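V-type ATP synthase alpha chain (Nanoarchaeum equitans Kin4-M, PDB 5BN3) belongs to the ATP synthase alpha/beta family and binds adenosine-5'-diphosphate in a P-loop nucleotide-binding domain. Local coordinates at residues A[194-202]-A[211-219]; A[238-249]-A[276-286]. All blocks are in the same frame, centred on the assembly; numbering follows the deposited sequence.

Overall arrangement
Contacts 1 and 2 follow one another along the chain, with the P-loop that holds ADP between them: strand 218-222 leads out of contact 1 into that loop, and helix 229-239 runs from it into contact 2. Both contacts reach the same mixed beta sheet. Contact 1 is a loop pairing beside its strand 370-379, contact 2 a parallel pairing of two of its strands. Their centres lie about 18 Å apart, yet they touch at the loop after helix 229-239, where Ile201 O is 2.9 Å from Asp241 N, a probable hydrogen bond. Phe200 CZ also packs on Ala240 CB at 3.8 Å, and Lys215 NZ lies close to Asp241 O in that loop.

Contact 1 of 2, residues A[194-202]-A[211-219]; sequences LDYNYPFIT and FPIAKGGSA
In the P-loop nucleotide-binding fold of this subunit, the loop entering strand 218-222 pairs with the loop after strand 192-193 through a single beta bridge, Pro199 with Ala214. Two nearly straight backbone bonds hold it: Lys215 N to Tyr198 O and Phe200 N to Ile213 O, each 2.8 Å. From the bridged Ala214 the chain makes a type II turn to Gly217, with Gly217 N bonded to Ala214 O. The Tyr196 ring lies along this turn: its CG meets Ala214 CB at 3.6 Å, and its OH reaches Gly217 CA. Phe200 and Ile213 lie side by side and point the same way, CB to CG1 at 3.9 Å. With CG anti to the backbone N (chi1 178°), the Phe200 ring is carried away from 211-219, though Lys215 NZ comes to its edge, 4.1 Å from Phe200 CD1. The same nitrogen lies very close to Asp241 O, its main polar partner, at a spacing too short to be sure of, while helix 427-437 packs on Pro199. Waters bridge the segments at this seam: one links Tyr196 OH with Gly216 O, one Tyr198 N with Lys215 O, another Phe200 O with Ile213 N, and a further one accepts from Lys215 NZ at 2.8 Å while donating to Pro199 O at 3.0 Å.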
loop_
_atom_site.group_PDB
_atom_site.type_symbol
_atom_site.label_atom_id
_atom_site.label_comp_id
_atom_site.label_asym_id
_atom_site.label_seq_id
_atom_site.Cartn_x
_atom_site.Cartn_y
_atom_site.Cartn_z
ATOM N N LEU A 194 -2.315 -21.296 38.829
ATOM C CA LEU A 194 -3.588 -21.879 39.236
ATOM C C LEU A 194 -4.635 -21.669 38.150
ATOM O O LEU A 194 -4.474 -20.812 37.280
ATOM C CB LEU A 194 -4.073 -21.262 40.550
ATOM C CG LEU A 194 -3.220 -21.480 41.802
ATOM C CD1 LEU A 194 -3.866 -20.834 43.023
ATOM C CD2 LEU A 194 -2.998 -22.960 42.037
ATOM N N ASP A 195 -5.703 -22.459 38.198
ATOM C CA ASP A 195 -6.808 -22.285 37.268
ATOM C C ASP A 195 -7.564 -21.009 37.594
ATOM O O ASP A 195 -7.551 -20.546 38.738
ATOM C CB ASP A 195 -7.765 -23.476 37.341
ATOM C CG ASP A 195 -7.139 -24.759 36.835
ATOM O OD1 ASP A 195 -6.154 -24.680 36.070
ATOM O OD2 ASP A 195 -7.638 -25.846 37.197
ATOM N N TYR A 196 -8.216 -20.437 36.588
ATOM C CA TYR A 196 -9.124 -19.328 36.830
ATOM C C TYR A 196 -10.242 -19.815 37.740
ATOM O O TYR A 196 -10.530 -21.011 37.801
ATOM C CB TYR A 196 -9.673 -18.782 35.517
ATOM C CG TYR A 196 -8.620 -18.089 34.690
ATOM C CD1 TYR A 196 -7.706 -17.230 35.284
ATOM C CD2 TYR A 196 -8.527 -18.304 33.324
ATOM C CE1 TYR A 196 -6.736 -16.594 34.536
ATOM C CE2 TYR A 196 -7.559 -17.673 32.569
ATOM C CZ TYR A 196 -6.666 -16.819 33.183
ATOM O OH TYR A 196 -5.698 -16.184 32.443
ATOM N N ASN A 197 -10.869 -18.884 38.442
ATOM C CA ASN A 197 -11.666 -19.225 39.603
ATOM C C ASN A 197 -12.871 -18.312 39.722
ATOM O O ASN A 197 -13.980 -18.741 40.047
ATOM C CB ASN A 197 -10.777 -19.051 40.836
ATOM C CG ASN A 197 -11.462 -19.445 42.119
ATOM O OD1 ASN A 197 -12.407 -20.234 42.119
ATOM N ND2 ASN A 197 -10.980 -18.907 43.232
ATOM N N TYR A 198 -12.635 -17.043 39.422
ATOM C CA TYR A 198 -13.516 -15.975 39.849
ATOM C C TYR A 198 -13.424 -14.828 38.852
ATOM O O TYR A 198 -12.333 -14.492 38.389
ATOM C CB TYR A 198 -13.039 -15.507 41.220
ATOM C CG TYR A 198 -14.066 -14.807 42.065
ATOM C CD1 TYR A 198 -14.903 -15.526 42.908
ATOM C CD2 TYR A 198 -14.179 -13.427 42.048
ATOM C CE1 TYR A 198 -15.836 -14.886 43.698
ATOM C CE2 TYR A 198 -15.107 -12.778 42.832
ATOM C CZ TYR A 198 -15.933 -13.513 43.655
ATOM O OH TYR A 198 -16.859 -12.864 44.438
ATOM N N PRO A 199 -14.570 -14.220 38.515
ATOM C CA PRO A 199 -14.561 -13.138 37.526
ATOM C C PRO A 199 -13.866 -11.884 38.045
ATOM O O PRO A 199 -13.854 -11.644 39.253
ATOM C CB PRO A 199 -16.051 -12.856 37.303
ATOM C CG PRO A 199 -16.716 -13.315 38.561
ATOM C CD PRO A 199 -15.925 -14.508 39.018
ATOM N N PHE A 200 -13.284 -11.111 37.135
ATOM C CA PHE A 200 -12.721 -9.812 37.468
ATOM C C PHE A 200 -13.835 -8.773 37.353
ATOM O O PHE A 200 -14.213 -8.379 36.248
ATOM C CB PHE A 200 -11.569 -9.484 36.513
ATOM C CG PHE A 200 -10.946 -8.134 36.740
ATOM C CD1 PHE A 200 -10.288 -7.849 37.927
ATOM C CD2 PHE A 200 -10.994 -7.159 35.752
ATOM C CE1 PHE A 200 -9.704 -6.610 38.133
ATOM C CE2 PHE A 200 -10.411 -5.919 35.951
ATOM C CZ PHE A 200 -9.765 -5.643 37.143
ATOM N N ILE A 201 -14.375 -8.350 38.494
ATOM C CA ILE A 201 -15.481 -7.394 38.508
ATOM C C ILE A 201 -14.961 -5.958 38.461
ATOM O O ILE A 201 -14.278 -5.507 39.381
ATOM C CB ILE A 201 -16.383 -7.580 39.744
ATOM C CG1 ILE A 201 -16.859 -9.034 39.848
ATOM C CG2 ILE A 201 -17.567 -6.626 39.685
ATOM C CD1 ILE A 201 -17.705 -9.493 38.675
ATOM N N THR A 202 -15.304 -5.244 37.392
ATOM C CA THR A 202 -14.766 -3.911 37.132
ATOM C C THR A 202 -15.647 -2.792 37.670
ATOM O O THR A 202 -15.156 -1.720 38.024
ATOM C CB THR A 202 -14.553 -3.680 35.621
ATOM O OG1 THR A 202 -15.816 -3.699 34.945
ATOM C CG2 THR A 202 -13.659 -4.757 35.041
ATOM N N PHE A 211 -18.340 -9.064 28.269
ATOM C CA PHE A 211 -17.009 -9.591 27.954
ATOM C C PHE A 211 -16.076 -9.695 29.163
ATOM O O PHE A 211 -14.964 -9.167 29.131
ATOM C CB PHE A 211 -16.353 -8.728 26.867
ATOM C CG PHE A 211 -17.238 -8.482 25.671
ATOM C CD1 PHE A 211 -17.384 -9.450 24.690
ATOM C CD2 PHE A 211 -17.922 -7.282 25.530
ATOM C CE1 PHE A 211 -18.198 -9.230 23.590
ATOM C CE2 PHE A 211 -18.736 -7.054 24.432
ATOM C CZ PHE A 211 -18.873 -8.031 23.461
ATOM N N PRO A 212 -16.504 -10.410 30.219
ATOM C CA PRO A 212 -15.680 -10.419 31.431
ATOM C C PRO A 212 -14.441 -11.294 31.300
ATOM O O PRO A 212 -14.442 -12.252 30.526
ATOM C CB PRO A 212 -16.619 -11.023 32.478
ATOM C CG PRO A 212 -17.484 -11.950 31.694
ATOM C CD PRO A 212 -17.693 -11.274 30.357
ATOM N N ILE A 213 -13.393 -10.952 32.043
ATOM C CA ILE A 213 -12.246 -11.836 32.194
ATOM C C ILE A 213 -12.196 -12.336 33.631
ATOM O O ILE A 213 -12.900 -11.820 34.502
ATOM C CB ILE A 213 -10.913 -11.131 31.866
ATOM C CG1 ILE A 213 -10.696 -9.918 32.772
ATOM C CG2 ILE A 213 -10.880 -10.708 30.423
ATOM C CD1 ILE A 213 -9.364 -9.215 32.532
ATOM N N ALA A 214 -11.355 -13.329 33.884
ATOM C CA ALA A 214 -11.190 -13.840 35.240
ATOM C C ALA A 214 -10.096 -13.065 35.963
ATOM O O ALA A 214 -9.267 -12.411 35.321
ATOM C CB ALA A 214 -10.853 -15.312 35.204
ATOM N N LYS A 215 -10.096 -13.133 37.294
ATOM C CA LYS A 215 -9.000 -12.575 38.079
ATOM C C LYS A 215 -7.710 -13.283 37.700
ATOM O O LYS A 215 -7.632 -14.513 37.745
ATOM C CB LYS A 215 -9.244 -12.751 39.582
ATOM C CG LYS A 215 -10.113 -11.683 40.221
ATOM C CD LYS A 215 -9.851 -11.609 41.721
ATOM C CE LYS A 215 -10.753 -10.596 42.400
ATOM N NZ LYS A 215 -10.664 -9.254 41.766
ATOM N N GLY A 216 -6.700 -12.506 37.329
ATOM C CA GLY A 216 -5.446 -13.070 36.872
ATOM C C GLY A 216 -5.404 -13.156 35.359
ATOM O O GLY A 216 -4.413 -13.598 34.783
ATOM N N GLY A 217 -6.486 -12.732 34.713
ATOM C CA GLY A 217 -6.541 -12.729 33.262
ATOM C C GLY A 217 -5.917 -11.479 32.665
ATOM O O GLY A 217 -5.269 -10.699 33.363
ATOM N N SER A 218 -6.103 -11.293 31.364
ATOM C CA SER A 218 -5.597 -10.108 30.687
ATOM C C SER A 218 -6.529 -9.699 29.556
ATOM O O SER A 218 -7.240 -10.536 29.000
ATOM C CB SER A 218 -4.184 -10.349 30.152
ATOM O OG SER A 218 -4.143 -11.488 29.313
ATOM N N ALA A 219 -6.519 -8.411 29.222
ATOM C CA ALA A 219 -7.350 -7.888 28.144
ATOM C C ALA A 219 -6.644 -6.762 27.409
ATOM O O ALA A 219 -5.820 -6.051 27.987
ATOM C CB ALA A 219 -8.680 -7.397 28.687
HETATM O O HOH W 1 -3.334 -14.076 32.496
HETATM O O HOH W 2 -9.731 -16.388 38.745
HETATM O O HOH W 3 -13.311 -9.304 41.014
HETATM O O HOH W 4 -13.910 -8.356 33.514
#

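Contact 2 of 2, residues A[238-249]-A[276-286]; sequences KWADSDIVIYIG and LMYRTILIANT
Ala240 O, just past the end of helix 229-239, is gripped by both terminal nitrogens of Arg279: NH1 at 2.8 Å, the oxygen lying close to the guanidinium plane, and NH2 at 3.2 Å, a weak bond. NH1 also donates to Ser242 O at 2.9 Å, an oxygen tilted from that plane. NH2 has a further acceptor in Ala237 O, so the guanidinium ties the helix end to the following loop. The first torsion of Arg279 (chi1 75°) sets CG between the backbone N and carbonyl carbon, and the chain then runs extended to NE. Val245 CG2 lies over one guanidinium face, 3.6 Å from NE. Nearby, Leu276 reaches across, its CD1 meeting Lys238 CB at 4.0 Å and Trp239 CZ3. Strands 244-249 and 280-285 then run parallel, their axes 8° apart, with six backbone bonds from Val245 N to Arg279 O through Asn285 N to Gly249 O. On one face Ile246 CG2 packs on Ile283 CD1 at 4.0 Å; on the other Tyr247 CB meets Leu282 CD2 at 3.8 Å. Helix 254-263, the crossover of this beta-alpha-beta unit, covers Tyr247 and Leu282, helix 293-309 covers Ile281 and Ile283, and strand 314-320 pairs with the far edge of strand 244-250.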
loop_
_atom_site.group_PDB
_atom_site.type_symbol
_atom_site.label_atom_id
_atom_site.label_comp_id
_atom_site.label_asym_id
_atom_site.label_seq_id
_atom_site.Cartn_x
_atom_site.Cartn_y
_atom_site.Cartn_z
ATOM N N LYS A 238 -10.610 2.838 39.266
ATOM C CA LYS A 238 -11.471 3.363 40.327
ATOM C C LYS A 238 -12.248 2.283 41.064
ATOM O O LYS A 238 -12.157 2.165 42.285
ATOM C CB LYS A 238 -12.493 4.349 39.750
ATOM C CG LYS A 238 -12.014 5.775 39.559
ATOM C CD LYS A 238 -13.194 6.660 39.164
ATOM C CE LYS A 238 -12.750 7.893 38.400
ATOM N NZ LYS A 238 -13.919 8.643 37.862
ATOM N N TRP A 239 -13.029 1.507 40.318
ATOM C CA TRP A 239 -14.048 0.650 40.927
ATOM C C TRP A 239 -13.769 -0.851 40.909
ATOM O O TRP A 239 -14.590 -1.631 41.389
ATOM C CB TRP A 239 -15.409 0.900 40.268
ATOM C CG TRP A 239 -15.813 2.347 40.171
ATOM C CD1 TRP A 239 -16.234 3.007 39.049
ATOM C CD2 TRP A 239 -15.846 3.309 41.235
ATOM N NE1 TRP A 239 -16.522 4.315 39.349
ATOM C CE2 TRP A 239 -16.293 4.527 40.684
ATOM C CE3 TRP A 239 -15.541 3.258 42.598
ATOM C CZ2 TRP A 239 -16.440 5.685 41.452
ATOM C CZ3 TRP A 239 -15.686 4.404 43.355
ATOM C CH2 TRP A 239 -16.132 5.600 42.783
ATOM N N ALA A 240 -12.634 -1.268 40.354
ATOM C CA ALA A 240 -12.346 -2.700 40.256
ATOM C C ALA A 240 -12.295 -3.381 41.619
ATOM O O ALA A 240 -11.779 -2.825 42.592
ATOM C CB ALA A 240 -11.052 -2.949 39.508
ATOM N N ASP A 241 -12.847 -4.588 41.675
ATOM C CA ASP A 241 -12.774 -5.413 42.868
ATOM C C ASP A 241 -11.346 -5.948 42.957
ATOM O O ASP A 241 -11.007 -6.958 42.338
ATOM C CB ASP A 241 -13.787 -6.552 42.765
ATOM C CG ASP A 241 -14.011 -7.264 44.084
ATOM O OD1 ASP A 241 -13.550 -6.757 45.128
ATOM O OD2 ASP A 241 -14.661 -8.331 44.073
ATOM N N SER A 242 -10.506 -5.249 43.716
ATOM C CA SER A 242 -9.078 -5.551 43.765
ATOM C C SER A 242 -8.445 -5.014 45.044
ATOM O O SER A 242 -8.891 -4.000 45.584
ATOM C CB SER A 242 -8.377 -4.945 42.543
ATOM O OG SER A 242 -7.013 -5.323 42.484
ATOM N N ASP A 243 -7.406 -5.693 45.524
ATOM C CA ASP A 243 -6.673 -5.233 46.701
ATOM C C ASP A 243 -5.755 -4.071 46.341
ATOM O O ASP A 243 -5.662 -3.083 47.071
ATOM C CB ASP A 243 -5.841 -6.373 47.296
ATOM C CG ASP A 243 -6.694 -7.512 47.815
ATOM O OD1 ASP A 243 -7.704 -7.240 48.498
ATOM O OD2 ASP A 243 -6.356 -8.682 47.534
ATOM N N ILE A 244 -5.081 -4.202 45.202
ATOM C CA ILE A 244 -4.108 -3.212 44.756
ATOM C C ILE A 244 -4.362 -2.832 43.296
ATOM O O ILE A 244 -4.659 -3.694 42.467
ATOM C CB ILE A 244 -2.664 -3.751 44.903
ATOM C CG1 ILE A 244 -2.341 -4.015 46.375
ATOM C CG2 ILE A 244 -1.654 -2.773 44.321
ATOM C CD1 ILE A 244 -2.334 -2.762 47.225
ATOM N N VAL A 245 -4.260 -1.540 42.993
ATOM C CA VAL A 245 -4.370 -1.052 41.623
ATOM C C VAL A 245 -3.091 -0.323 41.227
ATOM O O VAL A 245 -2.638 0.582 41.933
ATOM C CB VAL A 245 -5.568 -0.095 41.459
ATOM C CG1 VAL A 245 -5.574 0.523 40.068
ATOM C CG2 VAL A 245 -6.867 -0.825 41.711
ATOM N N ILE A 246 -2.502 -0.723 40.107
ATOM C CA ILE A 246 -1.331 -0.035 39.579
ATOM C C ILE A 246 -1.651 0.571 38.220
ATOM O O ILE A 246 -1.937 -0.151 37.262
ATOM C CB ILE A 246 -0.139 -0.990 39.450
ATOM C CG1 ILE A 246 0.234 -1.527 40.832
ATOM C CG2 ILE A 246 1.051 -0.287 38.816
ATOM C CD1 ILE A 246 1.092 -2.749 40.787
ATOM N N TYR A 247 -1.616 1.898 38.138
ATOM C CA TYR A 247 -1.876 2.581 36.877
ATOM C C TYR A 247 -0.569 3.052 36.254
ATOM O O TYR A 247 0.133 3.891 36.824
ATOM C CB TYR A 247 -2.821 3.770 37.079
ATOM C CG TYR A 247 -3.459 4.247 35.794
ATOM C CD1 TYR A 247 -2.801 5.132 34.955
ATOM C CD2 TYR A 247 -4.719 3.805 35.420
ATOM C CE1 TYR A 247 -3.380 5.564 33.778
ATOM C CE2 TYR A 247 -5.307 4.232 34.247
ATOM C CZ TYR A 247 -4.633 5.111 33.430
ATOM O OH TYR A 247 -5.215 5.537 32.260
ATOM N N ILE A 248 -0.243 2.509 35.086
ATOM C CA ILE A 248 0.957 2.920 34.371
ATOM C C ILE A 248 0.614 3.883 33.241
ATOM O O ILE A 248 0.013 3.491 32.236
ATOM C CB ILE A 248 1.714 1.712 33.781
ATOM C CG1 ILE A 248 1.871 0.611 34.833
ATOM C CG2 ILE A 248 3.072 2.144 33.254
ATOM C CD1 ILE A 248 2.607 -0.617 34.325
ATOM N N GLY A 249 0.992 5.145 33.411
ATOM C CA GLY A 249 0.882 6.116 32.341
ATOM C C GLY A 249 2.114 6.029 31.464
ATOM O O GLY A 249 3.128 6.674 31.738
ATOM N N LEU A 276 -9.800 5.755 47.564
ATOM C CA LEU A 276 -9.194 4.949 46.507
ATOM C C LEU A 276 -7.676 5.068 46.436
ATOM O O LEU A 276 -6.989 4.107 46.090
ATOM C CB LEU A 276 -9.794 5.317 45.149
ATOM C CG LEU A 276 -11.287 5.055 44.947
ATOM C CD1 LEU A 276 -11.695 5.348 43.513
ATOM C CD2 LEU A 276 -11.613 3.625 45.299
ATOM N N MET A 277 -7.158 6.245 46.761
ATOM C CA MET A 277 -5.727 6.509 46.636
ATOM C C MET A 277 -4.861 5.553 47.463
ATOM O O MET A 277 -3.756 5.204 47.055
ATOM C CB MET A 277 -5.426 7.962 47.011
ATOM C CG MET A 277 -4.175 8.516 46.361
ATOM S SD MET A 277 -4.324 8.593 44.563
ATOM C CE MET A 277 -2.730 7.935 44.075
ATOM N N TYR A 278 -5.371 5.113 48.609
ATOM C CA TYR A 278 -4.580 4.285 49.518
ATOM C C TYR A 278 -4.287 2.874 48.993
ATOM O O TYR A 278 -3.420 2.185 49.530
ATOM C CB TYR A 278 -5.240 4.215 50.898
ATOM C CG TYR A 278 -5.187 5.498 51.690
ATOM C CD1 TYR A 278 -4.222 6.461 51.428
ATOM C CD2 TYR A 278 -6.097 5.742 52.709
ATOM C CE1 TYR A 278 -4.170 7.633 52.155
ATOM C CE2 TYR A 278 -6.052 6.913 53.441
ATOM C CZ TYR A 278 -5.085 7.854 53.158
ATOM O OH TYR A 278 -5.029 9.022 53.879
ATOM N N ARG A 279 -5.007 2.449 47.956
ATOM C CA ARG A 279 -4.758 1.150 47.326
ATOM C C ARG A 279 -4.107 1.317 45.955
ATOM O O ARG A 279 -3.892 0.340 45.237
ATOM C CB ARG A 279 -6.061 0.359 47.166
ATOM C CG ARG A 279 -6.957 0.857 46.028
ATOM C CD ARG A 279 -8.037 -0.153 45.665
ATOM N NE ARG A 279 -8.839 0.285 44.520
ATOM C CZ ARG A 279 -9.789 -0.447 43.946
ATOM N NH1 ARG A 279 -10.060 -1.661 44.403
ATOM N NH2 ARG A 279 -10.464 0.031 42.912
ATOM N N THR A 280 -3.782 2.557 45.608
ATOM C CA THR A 280 -3.328 2.876 44.258
ATOM C C THR A 280 -1.851 3.275 44.189
ATOM O O THR A 280 -1.354 4.021 45.036
ATOM C CB THR A 280 -4.192 4.004 43.661
ATOM O OG1 THR A 280 -5.575 3.635 43.743
ATOM C CG2 THR A 280 -3.826 4.256 42.206
ATOM N N ILE A 281 -1.157 2.762 43.177
ATOM C CA ILE A 281 0.207 3.186 42.870
ATOM C C ILE A 281 0.242 3.749 41.453
ATOM O O ILE A 281 -0.231 3.106 40.513
ATOM C CB ILE A 281 1.200 2.015 42.969
ATOM C CG1 ILE A 281 1.130 1.374 44.356
ATOM C CG2 ILE A 281 2.618 2.485 42.673
ATOM C CD1 ILE A 281 1.987 0.137 44.499
ATOM N N LEU A 282 0.801 4.946 41.303
ATOM C CA LEU A 282 0.866 5.603 40.001
ATOM C C LEU A 282 2.288 5.612 39.457
ATOM O O LEU A 282 3.222 6.032 40.142
ATOM C CB LEU A 282 0.346 7.041 40.092
ATOM C CG LEU A 282 -1.115 7.268 40.485
ATOM C CD1 LEU A 282 -1.505 8.726 40.289
ATOM C CD2 LEU A 282 -2.025 6.367 39.684
ATOM N N ILE A 283 2.447 5.140 38.224
ATOM C CA ILE A 283 3.731 5.205 37.535
ATOM C C ILE A 283 3.585 6.046 36.272
ATOM O O ILE A 283 2.873 5.668 35.339
ATOM C CB ILE A 283 4.249 3.803 37.191
ATOM C CG1 ILE A 283 4.466 3.012 38.481
ATOM C CG2 ILE A 283 5.546 3.889 36.405
ATOM C CD1 ILE A 283 4.599 1.540 38.273
ATOM N N ALA A 284 4.260 7.190 36.251
ATOM C CA ALA A 284 4.078 8.162 35.178
ATOM C C ALA A 284 5.352 8.420 34.388
ATOM O O ALA A 284 6.317 8.966 34.921
ATOM C CB ALA A 284 3.548 9.471 35.737
ATOM N N ASN A 285 5.344 8.032 33.119
ATOM C CA ASN A 285 6.359 8.489 32.182
ATOM C C ASN A 285 5.647 9.091 30.979
ATOM O O ASN A 285 5.321 8.391 30.022
ATOM C CB ASN A 285 7.287 7.355 31.755
ATOM C CG ASN A 285 8.616 7.862 31.224
ATOM O OD1 ASN A 285 9.508 8.216 31.995
ATOM N ND2 ASN A 285 8.752 7.900 29.903
ATOM N N THR A 286 5.401 10.396 31.051
ATOM C CA THR A 286 4.586 11.095 30.064
ATOM C C THR A 286 5.218 11.112 28.678
ATOM O O THR A 286 6.389 10.767 28.513
ATOM C CB THR A 286 4.274 12.534 30.511
ATOM O OG1 THR A 286 5.492 13.278 30.621
ATOM C CG2 THR A 286 3.573 12.523 31.855
#